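Sugar isomerase (Sinorhizobium meliloti, PDB 3QC0) probably interconverts sugars as a zinc-binding isomerase of the xylose isomerase-like TIM-barrel family. Local coordinates at residues A140-L144 / V155-A161; G173-Y179 / I200-C206. All coordinates share one frame; numbering follows the deposited sequence. Where two conformers were deposited one is given.

Both contacts are buried and lie side by side, their centres about 10 Å apart. Interaction 1 ties the end of one barrel strand and the loop after it to the start of helix 158-168. Interaction 2 pairs the next two strands of the same parallel barrel. Strands 139-141 and 172-177 are neighbours, so I141 N bonds to G173 O at 2.9 Å. Interaction 1 rests on apolar packing, one backbone bond and one side-chain amide. Interaction 2 is chiefly parallel-strand backbone bonding, broken by one bulge, and buries nearly twice the surface. The zinc site joins them: E142 comes from interaction 1, D177 and H204 from interaction 2, and E248 completes it.

Interaction 1 (A140-L144 / V155-A161); sequences AIEPL and VNTLGQA
P143 is the main bump. Its ring lies against the first turn of helix 158-168. P143 CB meets T157 O at 3.5 Å. CG lies beside the backbone of L158, and P143 CD reaches A161 CB at 4.0 Å. The next hollow is the notch between V155 and A161. The I141 branch CG2 enters it, 3.9 Å from V155 CG1 and A161 CB. CG2 is anti to the backbone N because CG1 takes chi1 -57°. The I141 and V155 side chains cross at about a right angle. E142, between I141 and P143, turns away to bind the zinc ion through OE2.

Beyond P143 the contact turns polar. L144 N donates to V155 O over 2.9 Å, nearly straight at 173°. N156 ND2 gives a hydrogen to L144 O at 3.1 Å from above the carbonyl plane. ND2 also bonds A153 O, and N156 OD1 accepts from R118. With an alanine in place of N156, L144 O and A153 O would probably lose their amide donor, and R118 this acceptor. T157 is the N-cap: its OG1 accepts from Q160 N. Q160 OE1 takes N156 N at 2.8 Å.

The contact belongs to the beta-alpha-beta unit of strand 139-141, helix 158-168 and strand 172-177. Helix 114-135 packs against I141 and V155, helix 178-181 touches P143 and L144, and W183 of the second subunit packs on N156 and T157.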
loop_
_atom_site.group_PDB
_atom_site.type_symbol
_atom_site.label_atom_id
_atom_site.label_comp_id
_atom_site.label_asym_id
_atom_site.label_seq_id
_atom_site.Cartn_x
_atom_site.Cartn_y
_atom_site.Cartn_z
ATOM N N ALA A 140 10.550 9.689 -15.961
ATOM C CA ALA A 140 9.283 9.039 -15.628
ATOM C C ALA A 140 9.245 8.745 -14.148
ATOM O O ALA A 140 9.878 7.791 -13.686
ATOM C CB ALA A 140 9.106 7.728 -16.442
ATOM N N ILE A 141 8.501 9.555 -13.401
ATOM C CA ILE A 141 8.246 9.265 -11.985
ATOM C C ILE A 141 7.361 8.036 -11.925
ATOM O O ILE A 141 6.247 8.019 -12.487
ATOM C CB ILE A 141 7.532 10.443 -11.292
ATOM C CG1 ILE A 141 8.322 11.754 -11.393
ATOM C CG2 ILE A 141 7.206 10.086 -9.811
ATOM C CD1 ILE A 141 7.568 12.988 -10.858
ATOM N N GLU A 142 7.846 7.026 -11.221
ATOM C CA GLU A 142 7.081 5.779 -11.038
ATOM C C GLU A 142 6.493 5.802 -9.622
ATOM O O GLU A 142 7.212 5.611 -8.657
ATOM C CB GLU A 142 7.966 4.551 -11.232
ATOM C CG GLU A 142 7.146 3.270 -11.357
ATOM C CD GLU A 142 7.974 2.015 -11.409
ATOM O OE1 GLU A 142 9.109 2.055 -10.930
ATOM O OE2 GLU A 142 7.454 1.014 -11.930
ATOM N N PRO A 143 5.194 6.119 -9.491
ATOM C CA PRO A 143 4.635 5.905 -8.127
ATOM C C PRO A 143 4.786 4.428 -7.773
ATOM O O PRO A 143 4.523 3.560 -8.618
ATOM C CB PRO A 143 3.169 6.335 -8.266
ATOM C CG PRO A 143 2.868 6.221 -9.735
ATOM C CD PRO A 143 4.176 6.557 -10.446
ATOM N N LEU A 144 5.192 4.168 -6.537
ATOM C CA LEU A 144 5.458 2.828 -6.056
ATOM C C LEU A 144 4.386 2.453 -5.042
ATOM O O LEU A 144 3.802 3.302 -4.371
ATOM C CB LEU A 144 6.839 2.687 -5.414
ATOM C CG LEU A 144 7.848 1.857 -6.231
ATOM C CD1 LEU A 144 8.225 2.521 -7.574
ATOM C CD2 LEU A 144 9.049 1.515 -5.350
ATOM N N VAL A 155 7.008 8.340 -3.223
ATOM C CA VAL A 155 5.970 8.782 -4.188
ATOM C C VAL A 155 5.128 7.522 -4.379
ATOM O O VAL A 155 5.608 6.517 -4.897
ATOM C CB VAL A 155 6.505 9.282 -5.514
ATOM C CG1 VAL A 155 5.313 9.601 -6.486
ATOM C CG2 VAL A 155 7.411 10.519 -5.292
ATOM N N ASN A 156 3.907 7.567 -3.817
ATOM C CA ASN A 156 3.090 6.380 -3.631
ATOM C C ASN A 156 1.714 6.356 -4.253
ATOM O O ASN A 156 1.000 5.359 -4.091
ATOM C CB ASN A 156 2.968 6.113 -2.134
ATOM C CG ASN A 156 4.319 5.908 -1.505
ATOM O OD1 ASN A 156 4.795 6.752 -0.742
ATOM N ND2 ASN A 156 4.995 4.809 -1.895
ATOM N N THR A 157 1.300 7.438 -4.927
ATOM C CA THR A 157 0.038 7.430 -5.673
ATOM C C THR A 157 0.262 8.112 -7.020
ATOM O O THR A 157 1.123 9.007 -7.157
ATOM C CB THR A 157 -1.119 8.119 -4.931
ATOM O OG1 THR A 157 -0.922 9.542 -4.947
ATOM C CG2 THR A 157 -1.307 7.496 -3.490
ATOM N N LEU A 158 -0.496 7.683 -8.014
ATOM C CA LEU A 158 -0.426 8.345 -9.307
ATOM C C LEU A 158 -0.823 9.820 -9.180
ATOM O O LEU A 158 -0.211 10.669 -9.837
ATOM C CB LEU A 158 -1.288 7.604 -10.310
ATOM C CG LEU A 158 -1.320 8.134 -11.734
ATOM C CD1 LEU A 158 0.084 8.210 -12.354
ATOM C CD2 LEU A 158 -2.253 7.203 -12.568
ATOM N N GLY A 159 -1.824 10.150 -8.365
ATOM C CA GLY A 159 -2.203 11.523 -8.145
ATOM C C GLY A 159 -1.068 12.391 -7.615
ATOM O O GLY A 159 -0.857 13.495 -8.063
ATOM N N GLN A 160 -0.318 11.859 -6.658
ATOM C CA GLN A 160 0.806 12.553 -6.106
ATOM C C GLN A 160 1.883 12.713 -7.179
ATOM O O GLN A 160 2.498 13.770 -7.284
ATOM C CB GLN A 160 1.328 11.783 -4.897
ATOM C CG GLN A 160 2.594 12.359 -4.293
ATOM C CD GLN A 160 3.313 11.371 -3.383
ATOM O OE1 GLN A 160 3.008 10.178 -3.412
ATOM N NE2 GLN A 160 4.303 11.860 -2.629
ATOM N N ALA A 161 2.172 11.641 -7.925
ATOM C CA ALA A 161 3.168 11.731 -9.005
ATOM C C ALA A 161 2.804 12.829 -9.990
ATOM O O ALA A 161 3.658 13.610 -10.451
ATOM C CB ALA A 161 3.340 10.379 -9.710
#

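Interaction 2 (G173-Y179 / I200-C206)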
loop_
_atom_site.group_PDB
_atom_site.type_symbol
_atom_site.label_atom_id
_atom_site.label_comp_id
_atom_site.label_asym_id
_atom_site.label_seq_id
_atom_site.Cartn_x
_atom_site.Cartn_y
_atom_site.Cartn_z
ATOM N N GLY A 173 7.218 13.048 -16.613
ATOM C CA GLY A 173 5.938 12.367 -16.713
ATOM C C GLY A 173 5.891 11.226 -15.723
ATOM O O GLY A 173 6.626 11.241 -14.735
ATOM N N VAL A 174 5.063 10.236 -16.034
ATOM C CA VAL A 174 4.849 9.101 -15.131
ATOM C C VAL A 174 5.020 7.754 -15.825
ATOM O O VAL A 174 4.688 7.599 -17.001
ATOM C CB VAL A 174 3.441 9.190 -14.417
ATOM C CG1 VAL A 174 3.362 10.422 -13.507
ATOM C CG2 VAL A 174 2.259 9.130 -15.427
ATOM N N ALA A 175 5.504 6.772 -15.074
ATOM C CA ALA A 175 5.448 5.372 -15.431
ATOM C C ALA A 175 4.361 4.726 -14.582
ATOM O O ALA A 175 4.409 4.783 -13.359
ATOM C CB ALA A 175 6.812 4.677 -15.151
ATOM N N ILE A 176 3.402 4.123 -15.262
ATOM C CA ILE A 176 2.251 3.499 -14.610
ATOM C C ILE A 176 2.461 1.998 -14.572
ATOM O O ILE A 176 2.369 1.319 -15.598
ATOM C CB ILE A 176 0.902 3.885 -15.299
ATOM C CG1 ILE A 176 0.711 5.418 -15.396
ATOM C CG2 ILE A 176 -0.285 3.214 -14.535
ATOM C CD1 ILE A 176 -0.518 5.837 -16.203
ATOM N N ASP A 177 2.796 1.487 -13.386
ATOM C CA ASP A 177 3.078 0.059 -13.176
ATOM C C ASP A 177 1.907 -0.496 -12.405
ATOM O O ASP A 177 1.591 -0.011 -11.326
ATOM C CB ASP A 177 4.390 -0.070 -12.408
ATOM C CG ASP A 177 4.820 -1.500 -12.145
ATOM O OD1 ASP A 177 3.948 -2.373 -12.017
ATOM O OD2 ASP A 177 6.056 -1.720 -12.061
ATOM N N VAL A 178 1.206 -1.441 -13.012
ATOM C CA VAL A 178 -0.037 -1.961 -12.429
ATOM C C VAL A 178 0.200 -2.494 -11.026
ATOM O O VAL A 178 -0.704 -2.417 -10.185
ATOM C CB VAL A 178 -0.682 -3.038 -13.318
ATOM C CG1 VAL A 178 -1.050 -2.399 -14.700
ATOM C CG2 VAL A 178 0.213 -4.283 -13.501
ATOM N N TYR A 179 1.393 -3.011 -10.754
ATOM C CA TYR A 179 1.660 -3.559 -9.422
ATOM C C TYR A 179 1.512 -2.493 -8.355
ATOM O O TYR A 179 1.040 -2.715 -7.270
ATOM C CB TYR A 179 3.071 -4.162 -9.320
ATOM C CG TYR A 179 3.200 -5.217 -8.254
ATOM C CD1 TYR A 179 2.576 -6.453 -8.404
ATOM C CD2 TYR A 179 3.943 -5.001 -7.092
ATOM C CE1 TYR A 179 2.666 -7.430 -7.422
ATOM C CE2 TYR A 179 4.067 -5.988 -6.113
ATOM C CZ TYR A 179 3.419 -7.208 -6.287
ATOM O OH TYR A 179 3.545 -8.208 -5.341
ATOM N N ILE A 200 1.872 10.395 -19.673
ATOM C CA ILE A 200 2.094 8.932 -19.581
ATOM C C ILE A 200 3.298 8.568 -20.441
ATOM O O ILE A 200 3.314 8.797 -21.658
ATOM C CB ILE A 200 0.861 8.065 -19.933
ATOM C CG1 ILE A 200 -0.372 8.507 -19.108
ATOM C CG2 ILE A 200 1.229 6.540 -19.768
ATOM C CD1 ILE A 200 -1.669 7.798 -19.548
ATOM N N LEU A 201 4.334 8.054 -19.803
ATOM C CA LEU A 201 5.562 7.660 -20.499
ATOM C C LEU A 201 5.801 6.164 -20.582
ATOM O O LEU A 201 6.570 5.720 -21.424
ATOM C CB LEU A 201 6.773 8.300 -19.823
ATOM C CG LEU A 201 6.900 9.812 -19.916
ATOM C CD1 LEU A 201 7.965 10.448 -19.016
ATOM C CD2 LEU A 201 7.218 10.195 -21.398
ATOM N N ALA A 202 5.191 5.380 -19.694
ATOM C CA ALA A 202 5.415 3.950 -19.688
ATOM C C ALA A 202 4.265 3.277 -18.989
ATOM O O ALA A 202 3.595 3.905 -18.148
ATOM C CB ALA A 202 6.749 3.590 -18.995
ATOM N N HIS A 203 4.094 2.005 -19.319
ATOM C CA HIS A 203 3.056 1.134 -18.748
ATOM C C HIS A 203 3.690 -0.199 -18.461
ATOM O O HIS A 203 4.139 -0.891 -19.401
ATOM C CB HIS A 203 1.908 0.999 -19.751
ATOM C CG HIS A 203 0.812 0.081 -19.320
ATOM N ND1 HIS A 203 -0.116 -0.423 -20.200
ATOM C CD2 HIS A 203 0.472 -0.407 -18.090
ATOM C CE1 HIS A 203 -0.987 -1.167 -19.538
ATOM N NE2 HIS A 203 -0.626 -1.215 -18.269
ATOM N N HIS A 204 3.801 -0.544 -17.175
ATOM C CA HIS A 204 4.406 -1.796 -16.765
ATOM C C HIS A 204 3.319 -2.768 -16.351
ATOM O O HIS A 204 2.374 -2.393 -15.616
ATOM C CB HIS A 204 5.392 -1.646 -15.599
ATOM C CG HIS A 204 6.426 -0.594 -15.795
ATOM N ND1 HIS A 204 7.265 -0.171 -14.788
ATOM C CD2 HIS A 204 6.770 0.111 -16.904
ATOM C CE1 HIS A 204 8.076 0.766 -15.277
ATOM N NE2 HIS A 204 7.803 0.938 -16.559
ATOM N N ILE A 205 3.493 -4.018 -16.773
ATOM C CA ILE A 205 2.529 -5.076 -16.508
ATOM C C ILE A 205 3.129 -6.283 -15.794
ATOM O O ILE A 205 4.316 -6.545 -15.871
ATOM C CB ILE A 205 1.787 -5.524 -17.784
ATOM C CG1 ILE A 205 2.780 -5.999 -18.848
ATOM C CG2 ILE A 205 0.876 -4.393 -18.288
ATOM C CD1 ILE A 205 2.054 -6.712 -20.059
ATOM N N CYS A 206 2.233 -6.974 -15.080
ATOM C CA CYS A 206 2.520 -8.092 -14.169
ATOM C C CYS A 206 1.176 -8.300 -13.455
ATOM O O CYS A 206 0.153 -7.826 -13.937
ATOM C CB CYS A 206 3.662 -7.795 -13.193
ATOM S SG CYS A 206 3.353 -6.362 -12.168
#
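G173 meets L201 CD1, which comes within 3.6 Å of G173 N. A CB at G173 would clash with that methyl. V174 O then accepts from L201 N at 2.9 Å. The register slips by one residue between V174 and A175, a beta bulge. A175 CB faces A202 CB at 4.0 Å, on the same side of the sheet as D177 and H204. I176 points to the other side. Its N bonds A202 O and its O takes H204 N, while I176 CD1 rests on I200 CG1 at 3.9 Å. The edge of the H203 ring also approaches I176 O. H203 ND1 is bonded to R233.

The two strands run parallel, with 14° between their directions, as neighbours in the eight-stranded TIM barrel. Their C-terminal ends carry half of the zinc site. D177 stands across H204 at about a right angle, with carboxylate and ring planes 67° apart. D177 OD2 and H204 ND1 both bind the zinc ion, which explains their 3.4 Å separation without a hydrogen bond; E142 and E248 complete the site. R219 also bonds D177 OD2. D177 holds its carboxylate anti to its own N (chi1 -179°); D177 OD1 caps the following helix, accepting from Y179 N at 2.9 Å.

V178 N bonds H204 O, and V178 CG1 lies at the H203 ring edge. V178 CG2 packs beside C206. Y179 CB touches C206 SG at 3.6 Å, and the sulfur sits oblique to the ring, which also meets W208.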